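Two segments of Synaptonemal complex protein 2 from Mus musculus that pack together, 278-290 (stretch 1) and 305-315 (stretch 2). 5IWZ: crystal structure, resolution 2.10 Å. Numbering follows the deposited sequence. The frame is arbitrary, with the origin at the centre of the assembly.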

# COMPACT_ATOMS: atom_id res chain seq x y z
N LYS A 278 -4.91 -20.70 15.04
CA LYS A 278 -4.45 -19.36 15.34
C LYS A 278 -4.10 -18.55 14.10
O LYS A 278 -3.92 -17.33 14.21
CB LYS A 278 -3.23 -19.43 16.26
CG LYS A 278 -3.54 -19.48 17.74
CD LYS A 278 -4.12 -18.13 18.18
CE LYS A 278 -3.24 -17.47 19.24
NZ LYS A 278 -3.93 -16.37 19.97
N ARG A 279 -4.00 -19.19 12.93
CA ARG A 279 -3.60 -18.47 11.73
C ARG A 279 -4.65 -17.42 11.38
O ARG A 279 -5.83 -17.53 11.73
CB ARG A 279 -3.42 -19.42 10.54
CG ARG A 279 -4.72 -19.91 9.92
CD ARG A 279 -4.62 -21.39 9.58
NE ARG A 279 -3.87 -21.65 8.37
CZ ARG A 279 -3.70 -22.86 7.84
NH1 ARG A 279 -4.20 -23.92 8.46
NH2 ARG A 279 -3.01 -22.99 6.72
N ARG A 280 -4.20 -16.38 10.69
CA ARG A 280 -5.09 -15.33 10.23
C ARG A 280 -5.12 -15.21 8.71
O ARG A 280 -5.75 -14.29 8.18
CB ARG A 280 -4.68 -13.99 10.87
CG ARG A 280 -4.64 -14.01 12.38
CD ARG A 280 -6.01 -14.10 13.01
NE ARG A 280 -6.80 -12.89 12.76
CZ ARG A 280 -8.11 -12.82 12.94
NH1 ARG A 280 -8.78 -13.88 13.37
NH2 ARG A 280 -8.76 -11.69 12.67
N VAL A 281 -4.44 -16.12 8.00
CA VAL A 281 -4.52 -16.25 6.55
C VAL A 281 -4.72 -17.72 6.23
O VAL A 281 -3.88 -18.55 6.59
CB VAL A 281 -3.25 -15.72 5.85
CG1 VAL A 281 -3.34 -15.97 4.36
CG2 VAL A 281 -3.06 -14.23 6.12
N TYR A 282 -5.83 -18.04 5.56
CA TYR A 282 -6.12 -19.38 5.08
C TYR A 282 -5.87 -19.42 3.59
O TYR A 282 -6.51 -18.69 2.83
CB TYR A 282 -7.57 -19.78 5.38
CG TYR A 282 -7.78 -20.31 6.77
CD1 TYR A 282 -7.74 -21.68 7.03
CD2 TYR A 282 -8.00 -19.45 7.83
CE1 TYR A 282 -7.92 -22.17 8.32
CE2 TYR A 282 -8.18 -19.93 9.12
CZ TYR A 282 -8.14 -21.29 9.36
OH TYR A 282 -8.33 -21.75 10.64
N THR A 283 -4.94 -20.28 3.17
CA THR A 283 -4.59 -20.44 1.76
C THR A 283 -5.05 -21.80 1.26
O THR A 283 -4.63 -22.83 1.78
CB THR A 283 -3.08 -20.28 1.59
OG1 THR A 283 -2.71 -18.93 1.93
CG2 THR A 283 -2.68 -20.57 0.17
N PHE A 284 -5.93 -21.81 0.23
CA PHE A 284 -6.41 -23.07 -0.35
C PHE A 284 -5.94 -23.20 -1.79
O PHE A 284 -5.95 -22.21 -2.54
CB PHE A 284 -7.95 -23.16 -0.34
CG PHE A 284 -8.55 -23.28 1.03
CD1 PHE A 284 -8.24 -24.34 1.85
CD2 PHE A 284 -9.44 -22.32 1.50
CE1 PHE A 284 -8.80 -24.45 3.12
CE2 PHE A 284 -10.00 -22.42 2.76
CZ PHE A 284 -9.68 -23.49 3.57
N PRO A 285 -5.59 -24.40 -2.24
CA PRO A 285 -5.43 -24.62 -3.67
C PRO A 285 -6.78 -24.59 -4.35
O PRO A 285 -7.81 -24.97 -3.77
CB PRO A 285 -4.78 -26.01 -3.75
CG PRO A 285 -5.26 -26.72 -2.53
CD PRO A 285 -5.43 -25.65 -1.46
N CYS A 286 -6.79 -24.09 -5.57
CA CYS A 286 -8.01 -23.86 -6.33
C CYS A 286 -7.91 -24.58 -7.67
O CYS A 286 -6.84 -24.61 -8.29
CB CYS A 286 -8.23 -22.36 -6.52
SG CYS A 286 -9.58 -21.91 -7.61
N LEU A 287 -9.02 -25.17 -8.10
CA LEU A 287 -9.02 -25.95 -9.33
C LEU A 287 -9.09 -25.06 -10.57
O LEU A 287 -8.37 -25.30 -11.55
CB LEU A 287 -10.19 -26.94 -9.33
CG LEU A 287 -10.20 -27.88 -8.12
CD1 LEU A 287 -11.52 -28.65 -8.03
CD2 LEU A 287 -9.00 -28.86 -8.19
N SER A 288 -9.95 -24.04 -10.54
CA SER A 288 -10.14 -23.08 -11.62
C SER A 288 -10.97 -21.91 -11.10
O SER A 288 -11.79 -22.06 -10.19
CB SER A 288 -10.83 -23.72 -12.84
OG SER A 288 -12.09 -24.26 -12.47
N ALA A 289 -10.75 -20.74 -11.69
CA ALA A 289 -11.45 -19.52 -11.30
C ALA A 289 -12.00 -18.85 -12.55
O ALA A 289 -11.39 -18.95 -13.62
CB ALA A 289 -10.53 -18.56 -10.54
N PHE A 290 -13.16 -18.20 -12.40
CA PHE A 290 -13.90 -17.54 -13.48
C PHE A 290 -14.39 -16.16 -13.05
O PHE A 290 -14.88 -15.98 -11.93
CB PHE A 290 -15.11 -18.37 -13.92
CG PHE A 290 -14.74 -19.65 -14.62
CD1 PHE A 290 -14.80 -19.74 -16.00
CD2 PHE A 290 -14.29 -20.74 -13.89
CE1 PHE A 290 -14.43 -20.91 -16.64
CE2 PHE A 290 -13.92 -21.92 -14.53
CZ PHE A 290 -13.99 -22.01 -15.91
N GLU A 305 3.35 -24.65 -6.43
CA GLU A 305 2.83 -26.01 -6.50
C GLU A 305 1.38 -26.03 -6.95
O GLU A 305 0.93 -27.02 -7.54
CB GLU A 305 2.98 -26.69 -5.14
N GLU A 306 0.64 -24.95 -6.69
CA GLU A 306 -0.80 -24.92 -6.89
C GLU A 306 -1.21 -23.50 -7.27
O GLU A 306 -0.45 -22.54 -7.12
CB GLU A 306 -1.55 -25.35 -5.63
CG GLU A 306 -1.22 -26.74 -5.12
CD GLU A 306 -1.93 -27.85 -5.89
OE1 GLU A 306 -2.75 -27.55 -6.78
OE2 GLU A 306 -1.66 -29.02 -5.59
N PHE A 307 -2.44 -23.39 -7.76
CA PHE A 307 -3.16 -22.13 -7.96
C PHE A 307 -3.73 -21.74 -6.61
O PHE A 307 -4.72 -22.31 -6.15
CB PHE A 307 -4.24 -22.33 -9.02
CG PHE A 307 -5.12 -21.14 -9.27
CD1 PHE A 307 -4.64 -19.84 -9.15
CD2 PHE A 307 -6.43 -21.32 -9.67
CE1 PHE A 307 -5.46 -18.76 -9.40
CE2 PHE A 307 -7.26 -20.23 -9.92
CZ PHE A 307 -6.77 -18.95 -9.79
N TRP A 308 -3.07 -20.79 -5.92
CA TRP A 308 -3.39 -20.47 -4.53
C TRP A 308 -4.42 -19.34 -4.43
O TRP A 308 -4.36 -18.36 -5.17
CB TRP A 308 -2.12 -20.06 -3.79
CG TRP A 308 -1.01 -21.11 -3.70
CD1 TRP A 308 0.26 -21.01 -4.20
CD2 TRP A 308 -1.08 -22.38 -3.03
NE1 TRP A 308 0.98 -22.14 -3.89
CE2 TRP A 308 0.18 -23.00 -3.18
CE3 TRP A 308 -2.09 -23.06 -2.33
CZ2 TRP A 308 0.47 -24.26 -2.65
CZ3 TRP A 308 -1.80 -24.32 -1.81
CH2 TRP A 308 -0.52 -24.90 -1.97
N ILE A 309 -5.36 -19.48 -3.48
CA ILE A 309 -6.31 -18.43 -3.11
C ILE A 309 -6.11 -18.14 -1.62
O ILE A 309 -6.10 -19.07 -0.81
CB ILE A 309 -7.78 -18.84 -3.36
CG1 ILE A 309 -7.98 -19.40 -4.77
CG2 ILE A 309 -8.74 -17.66 -3.08
CD1 ILE A 309 -7.83 -18.41 -5.91
N ASP A 310 -5.99 -16.86 -1.27
CA ASP A 310 -5.69 -16.44 0.10
C ASP A 310 -6.92 -15.79 0.71
O ASP A 310 -7.48 -14.84 0.15
CB ASP A 310 -4.51 -15.48 0.11
CG ASP A 310 -3.26 -16.14 -0.41
OD1 ASP A 310 -2.90 -17.21 0.14
OD2 ASP A 310 -2.70 -15.65 -1.41
N PHE A 311 -7.36 -16.34 1.84
CA PHE A 311 -8.50 -15.85 2.60
C PHE A 311 -7.94 -15.09 3.78
O PHE A 311 -7.35 -15.69 4.68
CB PHE A 311 -9.39 -17.00 3.06
CG PHE A 311 -10.14 -17.69 1.95
CD1 PHE A 311 -11.52 -17.49 1.79
CD2 PHE A 311 -9.49 -18.57 1.09
CE1 PHE A 311 -12.22 -18.13 0.77
CE2 PHE A 311 -10.20 -19.22 0.08
CZ PHE A 311 -11.56 -19.01 -0.08
N ASN A 312 -8.13 -13.77 3.80
CA ASN A 312 -7.41 -12.88 4.72
C ASN A 312 -8.32 -12.43 5.85
O ASN A 312 -9.15 -11.54 5.68
CB ASN A 312 -6.87 -11.69 3.94
CG ASN A 312 -5.90 -12.12 2.86
OD1 ASN A 312 -4.87 -12.76 3.14
ND2 ASN A 312 -6.24 -11.81 1.60
N LEU A 313 -8.14 -13.04 7.03
CA LEU A 313 -9.04 -12.81 8.15
C LEU A 313 -8.83 -11.45 8.80
O LEU A 313 -9.76 -10.90 9.41
CB LEU A 313 -8.87 -13.91 9.20
CG LEU A 313 -9.57 -15.25 9.02
CD1 LEU A 313 -9.42 -15.80 7.59
CD2 LEU A 313 -9.01 -16.24 10.06
N GLY A 314 -7.64 -10.88 8.68
CA GLY A 314 -7.42 -9.56 9.24
C GLY A 314 -8.05 -8.47 8.39
O GLY A 314 -8.70 -7.56 8.90
N SER A 315 -7.87 -8.56 7.08
CA SER A 315 -8.32 -7.52 6.17
C SER A 315 -9.68 -7.81 5.56
O SER A 315 -10.21 -6.96 4.84
CB SER A 315 -7.29 -7.34 5.06
OG SER A 315 -7.05 -8.59 4.44

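Two neighbouring antiparallel strands hold each other twice over: their backbones pair at every second residue, while their side chains sort onto the two faces of the sheet. The pairing of 305-315 with 278-290 in synaptonemal complex protein 2 illustrates both layers, burying 875 Å² in all.

At the start of stretch 2, Glu 305 makes no contact, and Glu 306 offers little more than its CB, 3.8 Å from Pro 285 CB. Phe 307 engages far more fully. Its carbonyl O accepts a hydrogen bond from Cys 286 N at 2.8 Å, the N-H...O angle of 138° being the most bent of the backbone set, and also receives a CA-H...O contact from Pro 285. Its ring meets Ala 289 at the edge, with CE2 3.7 Å from Ala 289 CB, while Cys 286 SG lies obliquely, 4.5 Å from the ring centroid.

Trp 308 stands opposite Pro 285 in a non-hydrogen-bonded pair. Proline has no amide hydrogen to give, but in a non-hydrogen-bonded pair none is called for toward stretch 2, so its place here costs no bond across this contact. The indole instead supplies apolar contact, CZ3 lying 3.9 Å from Pro 285 CD and CE3 3.6 Å from Thr 283 CG2.

Ile 309 and Phe 284 form a hydrogen-bonded pair: Ile 309 N donates to Phe 284 O, and Phe 284 N donates to Ile 309 O, both at 2.9 Å. Ile 309 O also takes a CA-H...O contact from Thr 283, and Ile 309 CG1 packs 3.4 Å from Cys 286 CB.

The next pair, Asp 310 with Thr 283, lacks reciprocal backbone bonds but gains a side-chain link on the face shared with Trp 308 and Pro 285. Thr 283 OG1 donates to Asp 310 OD1 at 2.5 Å, a very short hydrogen bond; both carboxylate oxygens have further partners elsewhere in the structure.

At Phe 311 the backbone ladder resumes, with Phe 311 N 2.7 Å from Tyr 282 O and Tyr 282 N 2.9 Å from Phe 311 O. On the opposite face from Asp 310, the edge of the Phe 284 ring points toward the face of Phe 311 in an offset arrangement, centroids 5.5 Å apart and planes at 72°.

Asn 312 faces Val 281, its OD1 3.8 Å from Val 281 CG1. Leu 313 then extends the bonding beyond the strand, its N donating to Arg 280 O at 2.9 Å. Its CD2 reaches the edge of the Tyr 282 ring, 3.9 Å from CE2, and its CB covers one face of the Arg 280 guanidinium, 4.0 Å from CZ.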